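4-alpha-glucanotransferase (Aquifex aeolicus, PDB 1TZ7) is an amylomaltase, also called D-enzyme, of the 4-alpha-glucanotransferase family, built around a parallel beta/alpha barrel. Local coordinates at residues L28-G40 against M469-I483. Residues are numbered along the deposited sequence; the frame is centred on the assembly and turned at random.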
loop_
_atom_site.group_PDB
_atom_site.type_symbol
_atom_site.label_atom_id
_atom_site.label_comp_id
_atom_site.label_asym_id
_atom_site.label_seq_id
_atom_site.Cartn_x
_atom_site.Cartn_y
_atom_site.Cartn_z
ATOM N N LEU A 28 1.529 -9.995 -0.185
ATOM C CA LEU A 28 0.559 -10.300 -1.231
ATOM C C LEU A 28 -0.565 -9.273 -1.211
ATOM O O LEU A 28 -1.303 -9.174 -0.238
ATOM C CB LEU A 28 -0.026 -11.703 -1.023
ATOM C CG LEU A 28 -1.096 -12.132 -2.037
ATOM C CD1 LEU A 28 -0.459 -12.424 -3.391
ATOM C CD2 LEU A 28 -1.859 -13.346 -1.529
ATOM N N HIS A 29 -0.686 -8.510 -2.284
ATOM C CA HIS A 29 -1.754 -7.526 -2.406
ATOM C C HIS A 29 -3.079 -8.205 -2.697
ATOM O O HIS A 29 -3.126 -9.265 -3.333
ATOM C CB HIS A 29 -1.428 -6.544 -3.516
ATOM C CG HIS A 29 -2.291 -5.317 -3.528
ATOM N ND1 HIS A 29 -2.466 -4.515 -2.422
ATOM C CD2 HIS A 29 -3.003 -4.742 -4.525
ATOM C CE1 HIS A 29 -3.257 -3.503 -2.738
ATOM N NE2 HIS A 29 -3.597 -3.619 -4.007
ATOM N N VAL A 30 -4.154 -7.588 -2.233
ATOM C CA VAL A 30 -5.490 -8.149 -2.380
ATOM C C VAL A 30 -5.810 -8.464 -3.852
ATOM O O VAL A 30 -6.451 -9.461 -4.144
ATOM C CB VAL A 30 -6.568 -7.185 -1.800
ATOM C CG1 VAL A 30 -7.962 -7.728 -2.042
ATOM C CG2 VAL A 30 -6.335 -6.961 -0.288
ATOM N N THR A 31 -5.348 -7.605 -4.769
ATOM C CA THR A 31 -5.661 -7.765 -6.202
ATOM C C THR A 31 -5.114 -9.076 -6.751
ATOM O O THR A 31 -5.666 -9.634 -7.691
ATOM C CB THR A 31 -5.089 -6.589 -7.034
ATOM O OG1 THR A 31 -3.673 -6.488 -6.834
ATOM C CG2 THR A 31 -5.643 -5.248 -6.556
ATOM N N SER A 32 -4.021 -9.558 -6.158
ATOM C CA SER A 32 -3.323 -10.745 -6.658
ATOM C C SER A 32 -4.023 -12.058 -6.267
ATOM O O SER A 32 -3.696 -13.119 -6.798
ATOM C CB SER A 32 -1.876 -10.760 -6.156
ATOM O OG SER A 32 -1.171 -9.629 -6.619
ATOM N N LEU A 33 -4.982 -11.976 -5.344
ATOM C CA LEU A 33 -5.809 -13.145 -4.973
ATOM C C LEU A 33 -6.530 -13.686 -6.211
ATOM O O LEU A 33 -6.965 -12.911 -7.064
ATOM C CB LEU A 33 -6.856 -12.747 -3.924
ATOM C CG LEU A 33 -6.625 -12.954 -2.409
ATOM C CD1 LEU A 33 -5.374 -13.684 -1.993
ATOM C CD2 LEU A 33 -6.930 -11.722 -1.548
ATOM N N PRO A 34 -6.661 -15.017 -6.307
ATOM C CA PRO A 34 -7.276 -15.657 -7.480
ATOM C C PRO A 34 -8.821 -15.705 -7.433
ATOM O O PRO A 34 -9.409 -16.765 -7.648
ATOM C CB PRO A 34 -6.694 -17.072 -7.439
ATOM C CG PRO A 34 -6.487 -17.351 -5.979
ATOM C CD PRO A 34 -6.205 -16.009 -5.314
ATOM N N SER A 35 -9.453 -14.568 -7.172
ATOM C CA SER A 35 -10.909 -14.495 -7.127
ATOM C C SER A 35 -11.490 -14.520 -8.543
ATOM O O SER A 35 -10.809 -14.167 -9.502
ATOM C CB SER A 35 -11.353 -13.227 -6.402
ATOM O OG SER A 35 -10.751 -13.136 -5.122
ATOM N N PRO A 36 -12.752 -14.941 -8.671
ATOM C CA PRO A 36 -13.316 -15.298 -9.973
ATOM C C PRO A 36 -13.843 -14.114 -10.802
ATOM O O PRO A 36 -14.358 -14.348 -11.888
ATOM C CB PRO A 36 -14.481 -16.248 -9.606
ATOM C CG PRO A 36 -14.546 -16.255 -8.062
ATOM C CD PRO A 36 -13.725 -15.123 -7.585
ATOM N N TYR A 37 -13.719 -12.878 -10.307
ATOM C CA TYR A 37 -14.397 -11.735 -10.951
ATOM C C TYR A 37 -13.419 -10.691 -11.520
ATOM O O TYR A 37 -13.685 -9.484 -11.485
ATOM C CB TYR A 37 -15.386 -11.095 -9.978
ATOM C CG TYR A 37 -16.435 -12.068 -9.507
ATOM C CD1 TYR A 37 -17.421 -12.523 -10.373
ATOM C CD2 TYR A 37 -16.426 -12.558 -8.207
ATOM C CE1 TYR A 37 -18.381 -13.425 -9.956
ATOM C CE2 TYR A 37 -17.381 -13.463 -7.778
ATOM C CZ TYR A 37 -18.359 -13.894 -8.660
ATOM O OH TYR A 37 -19.314 -14.794 -8.245
ATOM N N GLY A 38 -12.296 -11.174 -12.058
ATOM C CA GLY A 38 -11.397 -10.344 -12.848
ATOM C C GLY A 38 -10.275 -9.756 -12.022
ATOM O O GLY A 38 -9.314 -9.225 -12.559
ATOM N N ILE A 39 -10.404 -9.859 -10.707
ATOM C CA ILE A 39 -9.447 -9.266 -9.786
ATOM C C ILE A 39 -9.632 -9.881 -8.394
ATOM O O ILE A 39 -10.704 -10.392 -8.074
ATOM C CB ILE A 39 -9.648 -7.714 -9.733
ATOM C CG1 ILE A 39 -8.485 -7.045 -9.014
ATOM C CG2 ILE A 39 -10.978 -7.359 -9.053
ATOM C CD1 ILE A 39 -8.341 -5.570 -9.345
ATOM N N GLY A 40 -8.586 -9.836 -7.580
ATOM C CA GLY A 40 -8.666 -10.322 -6.212
ATOM C C GLY A 40 -9.571 -9.439 -5.366
ATOM O O GLY A 40 -9.659 -8.231 -5.603
ATOM N N MET A 469 5.381 -7.307 -9.954
ATOM C CA MET A 469 4.211 -6.503 -9.644
ATOM C C MET A 469 4.351 -5.096 -10.230
ATOM O O MET A 469 3.472 -4.630 -10.944
ATOM C CB MET A 469 4.003 -6.426 -8.126
ATOM C CG MET A 469 2.653 -5.862 -7.710
ATOM S SD MET A 469 1.242 -6.821 -8.359
ATOM C CE MET A 469 -0.022 -6.419 -7.127
ATOM N N ASN A 470 5.465 -4.428 -9.931
ATOM C CA ASN A 470 5.678 -3.043 -10.395
ATOM C C ASN A 470 7.105 -2.782 -10.859
ATOM O O ASN A 470 8.070 -3.274 -10.265
ATOM C CB ASN A 470 5.309 -2.042 -9.293
ATOM C CG ASN A 470 5.533 -0.589 -9.719
ATOM O OD1 ASN A 470 4.990 -0.136 -10.721
ATOM N ND2 ASN A 470 6.338 0.140 -8.947
ATOM N N TYR A 471 7.219 -1.990 -11.927
ATOM C CA TYR A 471 8.497 -1.541 -12.455
ATOM C C TYR A 471 8.574 -0.011 -12.311
ATOM O O TYR A 471 8.012 0.717 -13.121
ATOM C CB TYR A 471 8.604 -1.937 -13.943
ATOM C CG TYR A 471 10.026 -2.046 -14.481
ATOM C CD1 TYR A 471 10.947 -1.009 -14.305
ATOM C CD2 TYR A 471 10.441 -3.182 -15.180
ATOM C CE1 TYR A 471 12.248 -1.105 -14.804
ATOM C CE2 TYR A 471 11.739 -3.288 -15.683
ATOM C CZ TYR A 471 12.636 -2.247 -15.492
ATOM O OH TYR A 471 13.920 -2.347 -15.986
ATOM N N PRO A 472 9.258 0.468 -11.271
ATOM C CA PRO A 472 9.338 1.912 -11.005
ATOM C C PRO A 472 9.892 2.686 -12.196
ATOM O O PRO A 472 10.817 2.212 -12.864
ATOM C CB PRO A 472 10.305 1.999 -9.810
ATOM C CG PRO A 472 10.250 0.670 -9.173
ATOM C CD PRO A 472 10.000 -0.317 -10.272
ATOM N N GLY A 473 9.326 3.861 -12.458
ATOM C CA GLY A 473 9.684 4.639 -13.630
ATOM C C GLY A 473 8.683 4.461 -14.758
ATOM O O GLY A 473 8.253 5.439 -15.374
ATOM N N ARG A 474 8.313 3.208 -15.031
ATOM C CA ARG A 474 7.325 2.908 -16.068
ATOM C C ARG A 474 5.912 3.202 -15.559
ATOM O O ARG A 474 5.528 2.747 -14.490
ATOM C CB ARG A 474 7.433 1.444 -16.501
ATOM C CG ARG A 474 8.773 1.089 -17.111
ATOM C CD ARG A 474 8.891 -0.352 -17.567
ATOM N NE ARG A 474 10.223 -0.639 -18.104
ATOM C CZ ARG A 474 10.608 -1.823 -18.577
ATOM N NH1 ARG A 474 9.762 -2.851 -18.588
ATOM N NH2 ARG A 474 11.841 -1.981 -19.043
ATOM N N PRO A 475 5.146 3.968 -16.333
ATOM C CA PRO A 475 3.830 4.446 -15.892
ATOM C C PRO A 475 2.738 3.366 -15.935
ATOM O O PRO A 475 1.852 3.370 -15.081
ATOM C CB PRO A 475 3.517 5.571 -16.889
ATOM C CG PRO A 475 4.268 5.201 -18.134
ATOM C CD PRO A 475 5.482 4.436 -17.693
ATOM N N PHE A 476 2.810 2.459 -16.916
ATOM C CA PHE A 476 1.697 1.540 -17.209
ATOM C C PHE A 476 2.159 0.077 -17.251
ATOM O O PHE A 476 3.341 -0.205 -17.439
ATOM C CB PHE A 476 1.040 1.921 -18.543
ATOM C CG PHE A 476 0.548 3.346 -18.590
ATOM C CD1 PHE A 476 -0.382 3.806 -17.659
ATOM C CD2 PHE A 476 1.016 4.229 -19.560
ATOM C CE1 PHE A 476 -0.838 5.123 -17.697
ATOM C CE2 PHE A 476 0.562 5.547 -19.600
ATOM C CZ PHE A 476 -0.365 5.991 -18.667
ATOM N N GLY A 477 1.209 -0.845 -17.072
ATOM C CA GLY A 477 1.489 -2.277 -17.140
ATOM C C GLY A 477 1.618 -2.924 -15.769
ATOM O O GLY A 477 1.738 -4.145 -15.656
ATOM N N ASN A 478 1.584 -2.105 -14.727
ATOM C CA ASN A 478 1.924 -2.556 -13.384
ATOM C C ASN A 478 0.699 -2.973 -12.582
ATOM O O ASN A 478 -0.438 -2.690 -12.969
ATOM C CB ASN A 478 2.675 -1.457 -12.645
ATOM C CG ASN A 478 3.898 -0.990 -13.394
ATOM O OD1 ASN A 478 4.831 -1.756 -13.617
ATOM N ND2 ASN A 478 3.899 0.278 -13.798
ATOM N N TRP A 479 0.950 -3.653 -11.458
ATOM C CA TRP A 479 -0.082 -3.966 -10.462
ATOM C C TRP A 479 -1.073 -4.998 -10.967
ATOM O O TRP A 479 -2.183 -5.119 -10.436
ATOM C CB TRP A 479 -0.820 -2.693 -10.025
ATOM C CG TRP A 479 0.081 -1.518 -9.854
ATOM C CD1 TRP A 479 0.160 -0.425 -10.658
ATOM C CD2 TRP A 479 1.038 -1.321 -8.815
ATOM N NE1 TRP A 479 1.110 0.448 -10.183
ATOM C CE2 TRP A 479 1.667 -0.080 -9.054
ATOM C CE3 TRP A 479 1.437 -2.068 -7.699
ATOM C CZ2 TRP A 479 2.665 0.431 -8.219
ATOM C CZ3 TRP A 479 2.426 -1.559 -6.873
ATOM C CH2 TRP A 479 3.028 -0.320 -7.139
ATOM N N ARG A 480 -0.671 -5.757 -11.978
ATOM C CA ARG A 480 -1.584 -6.642 -12.664
ATOM C C ARG A 480 -1.410 -8.122 -12.258
ATOM O O ARG A 480 -2.300 -8.928 -12.493
ATOM C CB ARG A 480 -1.430 -6.483 -14.184
ATOM C CG ARG A 480 -1.660 -5.018 -14.680
ATOM C CD ARG A 480 -2.015 -4.887 -16.163
ATOM N NE ARG A 480 -3.411 -4.919 -16.367
ATOM C CZ ARG A 480 -4.205 -3.966 -16.872
ATOM N NH1 ARG A 480 -5.455 -4.286 -17.010
ATOM N NH2 ARG A 480 -3.814 -2.714 -17.159
ATOM N N TRP A 481 -0.274 -8.473 -11.652
ATOM C CA TRP A 481 0.016 -9.890 -11.392
ATOM C C TRP A 481 -0.994 -10.498 -10.442
ATOM O O TRP A 481 -1.343 -9.901 -9.430
ATOM C CB TRP A 481 1.413 -10.097 -10.814
ATOM C CG TRP A 481 1.649 -11.553 -10.473
ATOM C CD1 TRP A 481 1.903 -12.571 -11.351
ATOM C CD2 TRP A 481 1.606 -12.153 -9.172
ATOM N NE1 TRP A 481 2.039 -13.761 -10.674
ATOM C CE2 TRP A 481 1.863 -13.533 -9.335
ATOM C CE3 TRP A 481 1.388 -11.662 -7.874
ATOM C CZ2 TRP A 481 1.906 -14.421 -8.258
ATOM C CZ3 TRP A 481 1.432 -12.547 -6.813
ATOM C CH2 TRP A 481 1.687 -13.911 -7.012
ATOM N N ARG A 482 -1.449 -11.703 -10.770
ATOM C CA ARG A 482 -2.307 -12.478 -9.879
ATOM C C ARG A 482 -1.815 -13.910 -9.773
ATOM O O ARG A 482 -1.199 -14.443 -10.704
ATOM C CB ARG A 482 -3.751 -12.477 -10.395
ATOM C CG ARG A 482 -4.381 -11.102 -10.497
ATOM C CD ARG A 482 -5.875 -11.087 -10.201
ATOM N NE ARG A 482 -6.645 -11.816 -11.207
ATOM C CZ ARG A 482 -7.775 -12.478 -10.958
ATOM N NH1 ARG A 482 -8.397 -13.105 -11.940
ATOM N NH2 ARG A 482 -8.282 -12.514 -9.727
ATOM N N ILE A 483 -2.094 -14.531 -8.639
ATOM C CA ILE A 483 -1.951 -15.971 -8.490
ATOM C C ILE A 483 -2.835 -16.681 -9.500
ATOM O O ILE A 483 -4.023 -16.368 -9.619
ATOM C CB ILE A 483 -2.348 -16.399 -7.044
ATOM C CG1 ILE A 483 -1.377 -15.798 -6.024
ATOM C CG2 ILE A 483 -2.372 -17.914 -6.921
ATOM C CD1 ILE A 483 -1.940 -15.742 -4.596
HETATM O O HOH W 1 -2.780 -7.690 -9.072
#
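Bends at chi2 and chi3 (-146° and -66°) turn the R482 side chain into the curl of 28-40, where NH2 meets two backbone carbonyls. The bond from R482 NH2 to S35 O (3.0 Å) is nearly straight, lies in the guanidinium plane and uses a lone pair of the carbonyl; that to L33 O is weak and bent. G38 C and I39 N lie over one guanidinium face, and a hydrogen bond from NE to G113 O joins those of NH2 in fixing the rotation of the group. In S32, OG stands beside its own backbone N (chi1 -61°) and donates to W481 O at 2.8 Å, while S32 O accepts from I483 N (2.8 Å). A water accepts a hydrogen bond from T31 OG1 (2.7 Å) and donates to W479 O and W481 O, giving W481 O two donors. M469 brings its CE methyl to S32 OG (3.4 Å). On the apolar flank, L28 CD1 touches both I483 CD1 (3.8 Å) and W481 CZ3 (3.9 Å), with M457 of helix 457-460 close by. The contact thus joins the loops following 23-27 and 452-456, the first and eighth strands, side by side where the barrel closes, as in a TIM barrel.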